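Local coordinates for sialidase domain-containing protein (Dyadobacter fermentans, PDB 5HX0) that is of unknown function but, as a sialidase-like beta-propeller, may bind or cleave glycans, at residues Phe279-Ala292 with Ala303-Ala316. Residues are numbered along the deposited sequence; the frame is centred on the assembly and turned at random.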
ATOM      1  N   PHE A 279      -1.591 -17.482 -26.694  1.00 15.94           N
ATOM      2  CA  PHE A 279      -2.925 -17.997 -26.398  1.00 15.62           C
ATOM      3  C   PHE A 279      -3.796 -16.842 -25.907  1.00 14.61           C
ATOM      4  O   PHE A 279      -3.494 -16.235 -24.872  1.00 14.68           O
ATOM      5  CB  PHE A 279      -2.867 -19.109 -25.346  1.00 11.62           C
ATOM      6  CG  PHE A 279      -1.988 -20.279 -25.729  1.00 14.83           C
ATOM      7  CD1 PHE A 279      -2.450 -21.255 -26.626  1.00 15.64           C
ATOM      8  CD2 PHE A 279      -0.716 -20.414 -25.189  1.00 12.47           C
ATOM      9  CE1 PHE A 279      -1.656 -22.357 -26.976  1.00 17.89           C
ATOM     10  CE2 PHE A 279       0.099 -21.515 -25.544  1.00 17.49           C
ATOM     11  CZ  PHE A 279      -0.383 -22.486 -26.437  1.00 19.60           C
ATOM     12  N   LEU A 280      -4.894 -16.569 -26.615  1.00 16.49           N
ATOM     13  CA  LEU A 280      -5.533 -15.255 -26.592  1.00 19.99           C
ATOM     14  C   LEU A 280      -6.979 -15.303 -26.103  1.00 16.68           C
ATOM     15  O   LEU A 280      -7.790 -16.090 -26.605  1.00 18.17           O
ATOM     16  CB  LEU A 280      -5.496 -14.637 -27.986  1.00 17.31           C
ATOM     17  CG  LEU A 280      -4.170 -14.761 -28.738  1.00 18.24           C
ATOM     18  CD1 LEU A 280      -4.353 -14.337 -30.173  1.00 20.43           C
ATOM     19  CD2 LEU A 280      -3.092 -13.912 -28.060  1.00 13.98           C
ATOM     20  N   ARG A 281      -7.293 -14.450 -25.129  1.00 10.48           N
ATOM     21  CA  ARG A 281      -8.674 -14.153 -24.757  1.00 14.26           C
ATOM     22  C   ARG A 281      -9.276 -13.140 -25.734  1.00 14.33           C
ATOM     23  O   ARG A 281      -8.614 -12.185 -26.140  1.00 17.87           O
ATOM     24  CB  ARG A 281      -8.724 -13.590 -23.337  1.00 17.46           C
ATOM     25  CG  ARG A 281     -10.092 -13.019 -22.925  1.00 16.62           C
ATOM     26  CD  ARG A 281     -10.046 -12.456 -21.497  1.00 15.40           C
ATOM     27  NE  ARG A 281     -11.331 -11.864 -21.133  1.00 17.03           N
ATOM     28  CZ  ARG A 281     -11.668 -11.478 -19.901  1.00 19.78           C
ATOM     29  NH1 ARG A 281     -10.812 -11.606 -18.901  1.00 15.95           N
ATOM     30  NH2 ARG A 281     -12.874 -10.977 -19.662  1.00 16.16           N
ATOM     31  N   THR A 282     -10.536 -13.337 -26.104  1.00 18.53           N
ATOM     32  CA  THR A 282     -11.182 -12.459 -27.072  1.00 16.75           C
ATOM     33  C   THR A 282     -12.375 -11.740 -26.447  1.00 16.56           C
ATOM     34  O   THR A 282     -12.913 -12.152 -25.419  1.00 16.76           O
ATOM     35  CB  THR A 282     -11.681 -13.225 -28.315  1.00 19.48           C
ATOM     36  OG1 THR A 282     -12.545 -14.290 -27.906  1.00 18.10           O
ATOM     37  CG2 THR A 282     -10.515 -13.783 -29.145  1.00 19.41           C
ATOM     38  N   ALA A 283     -12.793 -10.663 -27.104  1.00 17.31           N
ATOM     39  CA  ALA A 283     -14.099 -10.049 -26.896  1.00 18.24           C
ATOM     40  C   ALA A 283     -14.761  -9.916 -28.260  1.00 24.14           C
ATOM     41  O   ALA A 283     -14.091  -9.610 -29.250  1.00 22.03           O
ATOM     42  CB  ALA A 283     -13.992  -8.671 -26.203  1.00 18.34           C
ATOM     43  N   GLY A 284     -16.062 -10.189 -28.323  1.00 24.56           N
ATOM     44  CA  GLY A 284     -16.763 -10.138 -29.593  1.00 27.28           C
ATOM     45  C   GLY A 284     -16.685 -11.406 -30.412  1.00 27.08           C
ATOM     46  O   GLY A 284     -17.016 -11.380 -31.601  1.00 26.23           O
ATOM     47  N   LEU A 285     -16.251 -12.516 -29.827  1.00 19.02           N
ATOM     48  CA  LEU A 285     -16.173 -13.772 -30.555  1.00 20.55           C
ATOM     49  C   LEU A 285     -16.703 -14.911 -29.700  1.00 17.29           C
ATOM     50  O   LEU A 285     -16.201 -16.035 -29.758  1.00 20.56           O
ATOM     51  CB  LEU A 285     -14.742 -14.063 -31.018  1.00 20.31           C
ATOM     52  CG  LEU A 285     -14.530 -15.058 -32.168  1.00 22.20           C
ATOM     53  CD1 LEU A 285     -15.256 -14.581 -33.441  1.00 25.99           C
ATOM     54  CD2 LEU A 285     -13.044 -15.233 -32.456  1.00 16.95           C
ATOM     55  N   GLY A 286     -17.733 -14.639 -28.904  1.00 16.64           N
ATOM     56  CA  GLY A 286     -18.400 -15.692 -28.150  1.00 16.56           C
ATOM     57  C   GLY A 286     -17.512 -16.411 -27.165  1.00 19.61           C
ATOM     58  O   GLY A 286     -17.683 -17.620 -26.956  1.00 16.78           O
ATOM     59  N   ASP A 287     -16.533 -15.705 -26.584  1.00 17.46           N
ATOM     60  CA  ASP A 287     -15.550 -16.267 -25.656  1.00 14.87           C
ATOM     61  C   ASP A 287     -14.682 -17.349 -26.302  1.00 18.03           C
ATOM     62  O   ASP A 287     -14.140 -18.222 -25.607  1.00 16.61           O
ATOM     63  CB  ASP A 287     -16.217 -16.813 -24.384  1.00 14.52           C
ATOM     64  CG  ASP A 287     -15.216 -16.995 -23.227  1.00 23.38           C
ATOM     65  OD1 ASP A 287     -14.203 -16.271 -23.202  1.00 20.45           O
ATOM     66  OD2 ASP A 287     -15.424 -17.863 -22.356  1.00 24.36           O
ATOM     67  N   GLN A 288     -14.533 -17.316 -27.621  0.53 15.51           N
ATOM     68  CA  GLN A 288     -13.679 -18.289 -28.284  0.53 19.30           C
ATOM     69  C   GLN A 288     -12.218 -18.028 -27.933  0.53 19.96           C
ATOM     70  O   GLN A 288     -11.720 -16.911 -28.102  0.53 16.26           O
ATOM     71  CB  GLN A 288     -13.882 -18.215 -29.795  0.53 21.42           C
ATOM     72  CG  GLN A 288     -13.036 -19.176 -30.573  0.53 20.76           C
ATOM     73  CD  GLN A 288     -13.553 -20.592 -30.516  0.53 22.73           C
ATOM     74  OE1 GLN A 288     -12.800 -21.533 -30.724  0.53 25.79           O
ATOM     75  NE2 GLN A 288     -14.845 -20.752 -30.242  0.53 17.58           N
ATOM     76  N   ALA A 289     -11.529 -19.062 -27.450  1.00 16.67           N
ATOM     77  CA  ALA A 289     -10.110 -18.942 -27.150  1.00 17.06           C
ATOM     78  C   ALA A 289      -9.317 -19.078 -28.448  1.00 20.36           C
ATOM     79  O   ALA A 289      -9.553 -20.003 -29.233  1.00 18.50           O
ATOM     80  CB  ALA A 289      -9.700 -20.020 -26.144  1.00 16.22           C
ATOM     81  N   CYS A 290      -8.387 -18.161 -28.690  1.00 14.94           N
ATOM     82  CA  CYS A 290      -7.690 -18.140 -29.971  1.00 18.84           C
ATOM     83  C   CYS A 290      -6.186 -18.323 -29.796  1.00 19.90           C
ATOM     84  O   CYS A 290      -5.642 -18.259 -28.689  1.00 18.22           O
ATOM     85  CB  CYS A 290      -7.977 -16.836 -30.730  1.00 22.21           C
ATOM     86  SG  CYS A 290      -9.708 -16.747 -31.282  1.00 21.54           S
ATOM     87  N   ILE A 291      -5.511 -18.546 -30.922  1.00 12.76           N
ATOM     88  CA  ILE A 291      -4.069 -18.773 -30.919  1.00 17.36           C
ATOM     89  C   ILE A 291      -3.470 -18.033 -32.108  1.00 18.40           C
ATOM     90  O   ILE A 291      -4.102 -17.916 -33.164  1.00 21.26           O
ATOM     91  CB  ILE A 291      -3.746 -20.288 -30.963  1.00 17.80           C
ATOM     92  CG1 ILE A 291      -2.256 -20.554 -30.759  1.00 21.06           C
ATOM     93  CG2 ILE A 291      -4.262 -20.918 -32.282  1.00 22.51           C
ATOM     94  CD1 ILE A 291      -1.895 -22.041 -30.611  1.00 17.05           C
ATOM     95  N   ALA A 292      -2.272 -17.494 -31.922  1.00 16.85           N
ATOM     96  CA  ALA A 292      -1.500 -16.937 -33.023  1.00 25.74           C
ATOM     97  C   ALA A 292      -0.070 -17.445 -32.904  1.00 22.48           C
ATOM     98  O   ALA A 292       0.446 -17.624 -31.794  1.00 18.39           O
ATOM     99  CB  ALA A 292      -1.545 -15.396 -33.025  1.00 18.33           C
ATOM    100  N   ALA A 303      -1.906 -15.631 -39.397  1.00 24.90           N
ATOM    101  CA  ALA A 303      -3.261 -15.234 -39.018  1.00 26.60           C
ATOM    102  C   ALA A 303      -3.700 -15.926 -37.731  1.00 25.31           C
ATOM    103  O   ALA A 303      -3.386 -17.099 -37.498  1.00 26.55           O
ATOM    104  CB  ALA A 303      -4.237 -15.566 -40.148  1.00 26.81           C
ATOM    105  N   TRP A 304      -4.431 -15.200 -36.886  1.00 23.57           N
ATOM    106  CA  TRP A 304      -4.923 -15.830 -35.660  1.00 21.15           C
ATOM    107  C   TRP A 304      -6.015 -16.846 -36.008  1.00 22.96           C
ATOM    108  O   TRP A 304      -6.714 -16.712 -37.015  1.00 25.76           O
ATOM    109  CB  TRP A 304      -5.444 -14.773 -34.673  1.00 15.25           C
ATOM    110  CG  TRP A 304      -6.527 -13.894 -35.243  1.00 22.65           C
ATOM    111  CD1 TRP A 304      -6.362 -12.711 -35.940  1.00 30.76           C
ATOM    112  CD2 TRP A 304      -7.935 -14.131 -35.194  1.00 24.09           C
ATOM    113  NE1 TRP A 304      -7.586 -12.205 -36.309  1.00 23.79           N
ATOM    114  CE2 TRP A 304      -8.566 -13.061 -35.871  1.00 27.66           C
ATOM    115  CE3 TRP A 304      -8.727 -15.145 -34.644  1.00 25.95           C
ATOM    116  CZ2 TRP A 304      -9.956 -12.978 -36.006  1.00 23.01           C
ATOM    117  CZ3 TRP A 304     -10.105 -15.062 -34.782  1.00 22.72           C
ATOM    118  CH2 TRP A 304     -10.703 -13.981 -35.454  1.00 24.42           C
ATOM    119  N   GLU A 305      -6.139 -17.892 -35.181  1.00 21.07           N
ATOM    120  CA  GLU A 305      -7.117 -18.965 -35.399  1.00 23.78           C
ATOM    121  C   GLU A 305      -7.948 -19.196 -34.146  1.00 26.50           C
ATOM    122  O   GLU A 305      -7.444 -19.083 -33.026  1.00 19.73           O
ATOM    123  CB  GLU A 305      -6.465 -20.320 -35.717  1.00 28.35           C
ATOM    124  CG  GLU A 305      -5.520 -20.388 -36.880  1.00 41.25           C
ATOM    125  CD  GLU A 305      -4.857 -21.768 -36.971  1.00 47.72           C
ATOM    126  OE1 GLU A 305      -5.517 -22.771 -36.613  1.00 39.00           O
ATOM    127  OE2 GLU A 305      -3.677 -21.848 -37.379  1.00 55.53           O
ATOM    128  N   LYS A 306      -9.200 -19.609 -34.337  1.00 19.98           N
ATOM    129  CA  LYS A 306      -9.961 -20.166 -33.217  1.00 25.04           C
ATOM    130  C   LYS A 306      -9.400 -21.533 -32.838  1.00 23.82           C
ATOM    131  O   LYS A 306      -9.156 -22.382 -33.709  1.00 22.02           O
ATOM    132  CB  LYS A 306     -11.441 -20.305 -33.577  1.00 23.73           C
ATOM    133  CG  LYS A 306     -12.128 -19.020 -33.977  1.00 30.05           C
ATOM    134  CD  LYS A 306     -13.557 -19.299 -34.369  1.00 31.93           C
ATOM    135  CE  LYS A 306     -13.909 -18.523 -35.619  1.00 40.56           C
ATOM    136  NZ  LYS A 306     -15.285 -18.816 -36.054  1.00 45.98           N
HETATM  137  N   MSE A 307      -9.217 -21.763 -31.546  1.00 13.96           N
HETATM  138  CA  MSE A 307      -8.771 -23.083 -31.103  1.00 18.68           C
HETATM  139  C   MSE A 307      -9.899 -24.104 -31.068  1.00 22.63           C
HETATM  140  O   MSE A 307      -9.644 -25.313 -31.060  1.00 23.12           O
HETATM  141  CB  MSE A 307      -8.092 -22.982 -29.738  1.00 15.53           C
HETATM  142  CG  MSE A 307      -6.700 -22.405 -29.889  1.00 19.28           C
HETATM  143 SE   MSE A 307      -5.583 -22.738 -28.328  0.69 19.67          SE
HETATM  144  CE  MSE A 307      -6.440 -21.406 -27.229  1.00 15.95           C
ATOM    145  N   GLY A 308     -11.141 -23.628 -31.073  1.00 22.72           N
ATOM    146  CA  GLY A 308     -12.301 -24.500 -31.095  1.00 20.21           C
ATOM    147  C   GLY A 308     -12.987 -24.714 -29.765  1.00 23.51           C
ATOM    148  O   GLY A 308     -13.773 -25.656 -29.645  1.00 21.69           O
ATOM    149  N   PHE A 309     -12.720 -23.882 -28.761  1.00 19.12           N
ATOM    150  CA  PHE A 309     -13.397 -24.018 -27.476  1.00 15.57           C
ATOM    151  C   PHE A 309     -13.521 -22.649 -26.819  1.00 21.09           C
ATOM    152  O   PHE A 309     -12.855 -21.689 -27.218  1.00 22.06           O
ATOM    153  CB  PHE A 309     -12.662 -24.994 -26.552  1.00 17.08           C
ATOM    154  CG  PHE A 309     -11.256 -24.556 -26.165  1.00 18.96           C
ATOM    155  CD1 PHE A 309     -10.157 -24.933 -26.929  1.00 18.38           C
ATOM    156  CD2 PHE A 309     -11.039 -23.810 -25.012  1.00 17.35           C
ATOM    157  CE1 PHE A 309      -8.866 -24.545 -26.558  1.00 20.35           C
ATOM    158  CE2 PHE A 309      -9.747 -23.420 -24.622  1.00 20.17           C
ATOM    159  CZ  PHE A 309      -8.662 -23.781 -25.397  1.00 15.63           C
ATOM    160  N   GLN A 310     -14.396 -22.575 -25.811  1.00 16.94           N
ATOM    161  CA  GLN A 310     -14.578 -21.381 -24.992  1.00 19.62           C
ATOM    162  C   GLN A 310     -13.735 -21.468 -23.725  1.00 15.30           C
ATOM    163  O   GLN A 310     -13.652 -22.522 -23.084  1.00 16.48           O
ATOM    164  CB  GLN A 310     -16.041 -21.201 -24.575  1.00 22.31           C
ATOM    165  CG  GLN A 310     -17.034 -20.966 -25.684  1.00 22.24           C
ATOM    166  CD  GLN A 310     -18.452 -20.800 -25.141  1.00 28.07           C
ATOM    167  OE1 GLN A 310     -18.993 -21.705 -24.509  1.00 25.19           O
ATOM    168  NE2 GLN A 310     -19.044 -19.628 -25.363  1.00 23.52           N
ATOM    169  N   GLY A 311     -13.139 -20.348 -23.362  1.00 15.76           N
ATOM    170  CA  GLY A 311     -12.414 -20.216 -22.111  1.00 15.35           C
ATOM    171  C   GLY A 311     -11.491 -19.021 -22.158  1.00 16.96           C
ATOM    172  O   GLY A 311     -11.089 -18.548 -23.228  1.00 14.15           O
ATOM    173  N   HIS A 312     -11.144 -18.532 -20.969  1.00 12.24           N
ATOM    174  CA  HIS A 312     -10.240 -17.403 -20.814  1.00 12.89           C
ATOM    175  C   HIS A 312      -9.941 -17.167 -19.331  1.00 19.55           C
ATOM    176  O   HIS A 312     -10.675 -17.609 -18.466  1.00 14.95           O
ATOM    177  CB  HIS A 312     -10.841 -16.116 -21.407  1.00 11.23           C
ATOM    178  CG  HIS A 312     -11.925 -15.517 -20.567  1.00 15.60           C
ATOM    179  ND1 HIS A 312     -13.257 -15.596 -20.913  1.00 17.46           N
ATOM    180  CD2 HIS A 312     -11.878 -14.815 -19.406  1.00 15.47           C
ATOM    181  CE1 HIS A 312     -13.985 -14.970 -20.003  1.00 18.07           C
ATOM    182  NE2 HIS A 312     -13.174 -14.488 -19.076  1.00 16.81           N
ATOM    183  N   PRO A 313      -8.836 -16.475 -19.034  1.00 16.80           N
ATOM    184  CA  PRO A 313      -7.726 -16.300 -19.958  1.00 10.93           C
ATOM    185  C   PRO A 313      -6.933 -17.612 -19.960  1.00 12.95           C
ATOM    186  O   PRO A 313      -7.283 -18.520 -19.203  1.00 11.96           O
ATOM    187  CB  PRO A 313      -6.929 -15.148 -19.338  1.00 11.09           C
ATOM    188  CG  PRO A 313      -7.122 -15.362 -17.843  1.00 11.19           C
ATOM    189  CD  PRO A 313      -8.538 -15.950 -17.691  1.00 10.12           C
HETATM  190  N   MSE A 314      -5.885 -17.698 -20.764  1.00 11.97           N
HETATM  191  CA  MSE A 314      -5.119 -18.929 -20.917  1.00 16.47           C
HETATM  192  C   MSE A 314      -3.737 -18.799 -20.275  1.00 14.65           C
HETATM  193  O   MSE A 314      -3.180 -17.699 -20.233  1.00 12.41           O
HETATM  194  CB  MSE A 314      -4.966 -19.295 -22.411  1.00 13.95           C
HETATM  195  CG  MSE A 314      -6.026 -20.303 -22.946  1.00 12.93           C
HETATM  196 SE   MSE A 314      -7.811 -19.566 -22.933  0.61 16.44          SE
HETATM  197  CE  MSE A 314      -7.611 -17.974 -24.048  1.00 13.75           C
ATOM    198  N   HIS A 315      -3.210 -19.923 -19.777  1.00  9.92           N
ATOM    199  CA  HIS A 315      -1.848 -20.023 -19.264  1.00 11.75           C
ATOM    200  C   HIS A 315      -1.229 -21.316 -19.781  1.00 14.01           C
ATOM    201  O   HIS A 315      -1.892 -22.354 -19.777  1.00 15.24           O
ATOM    202  CB  HIS A 315      -1.802 -20.035 -17.706  1.00  8.61           C
ATOM    203  CG  HIS A 315      -0.414 -20.184 -17.168  1.00 13.02           C
ATOM    204  ND1 HIS A 315       0.114 -21.403 -16.790  1.00 14.40           N
ATOM    205  CD2 HIS A 315       0.589 -19.283 -17.031  1.00 11.72           C
ATOM    206  CE1 HIS A 315       1.371 -21.237 -16.411  1.00 11.71           C
ATOM    207  NE2 HIS A 315       1.691 -19.966 -16.571  1.00 10.72           N
ATOM    208  N   ALA A 316       0.030 -21.268 -20.216  1.00 13.98           N
ATOM    209  CA  ALA A 316       0.704 -22.455 -20.746  1.00 17.30           C
ATOM    210  C   ALA A 316       1.929 -22.780 -19.908  1.00 15.61           C
ATOM    211  O   ALA A 316       2.737 -21.893 -19.613  1.00 14.74           O
ATOM    212  CB  ALA A 316       1.122 -22.267 -22.205  1.00 15.78           C
TER
HETATM  213  O   HOH W   1      -4.909 -15.579 -22.479  1.00 15.78           O
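Phe279, Ala289 and Met307, a selenomethionine, lose the most surface where 279-292 packs against 303-316. Met307 SE approaches the Phe279 ring edge-on, near the ring plane, 3.9 Å from CD1, a Met-aromatic contact. A bend at chi3 (-75°) turns its CE back to Ala289 CB, 3.7 Å away. Ala289 CB also sits off-centre over the Phe309 ring in a CH-pi contact and meets CE of selenomethionine Met314, which rests against Leu280 O. Elsewhere on its rim the Phe279 ring meets Ala316, CE2 to CB 3.6 Å.

The backbone of Ala289 is gripped at both ends: its N donates to Phe309 O, and its O accepts from Met307 N. The register slips by two residues between Gln288 and Cys290, a beta bulge.

Farther along, His312 is held on two sides. Its ND1 donates to Asp287 OD1 at 2.6 Å, on the syn side though 29° out of the carboxylate plane, and the Arg281 guanidinium stacks on one ring face, planes 25° apart. Glu265 forms a salt bridge with Arg281, and His332 binds the second Asp287 oxygen.

Strand 305-307 closes the outer edge of the four-stranded antiparallel sheet that starts with strand 262-270; the chain then runs past 287-289, turns at cis-Pro313 and enters strand 314-318, the first of the next sheet, whose strand 324-330 presses Leu326 on Phe279 and Tyr328 on Met314, joining consecutive sheets as propeller blades.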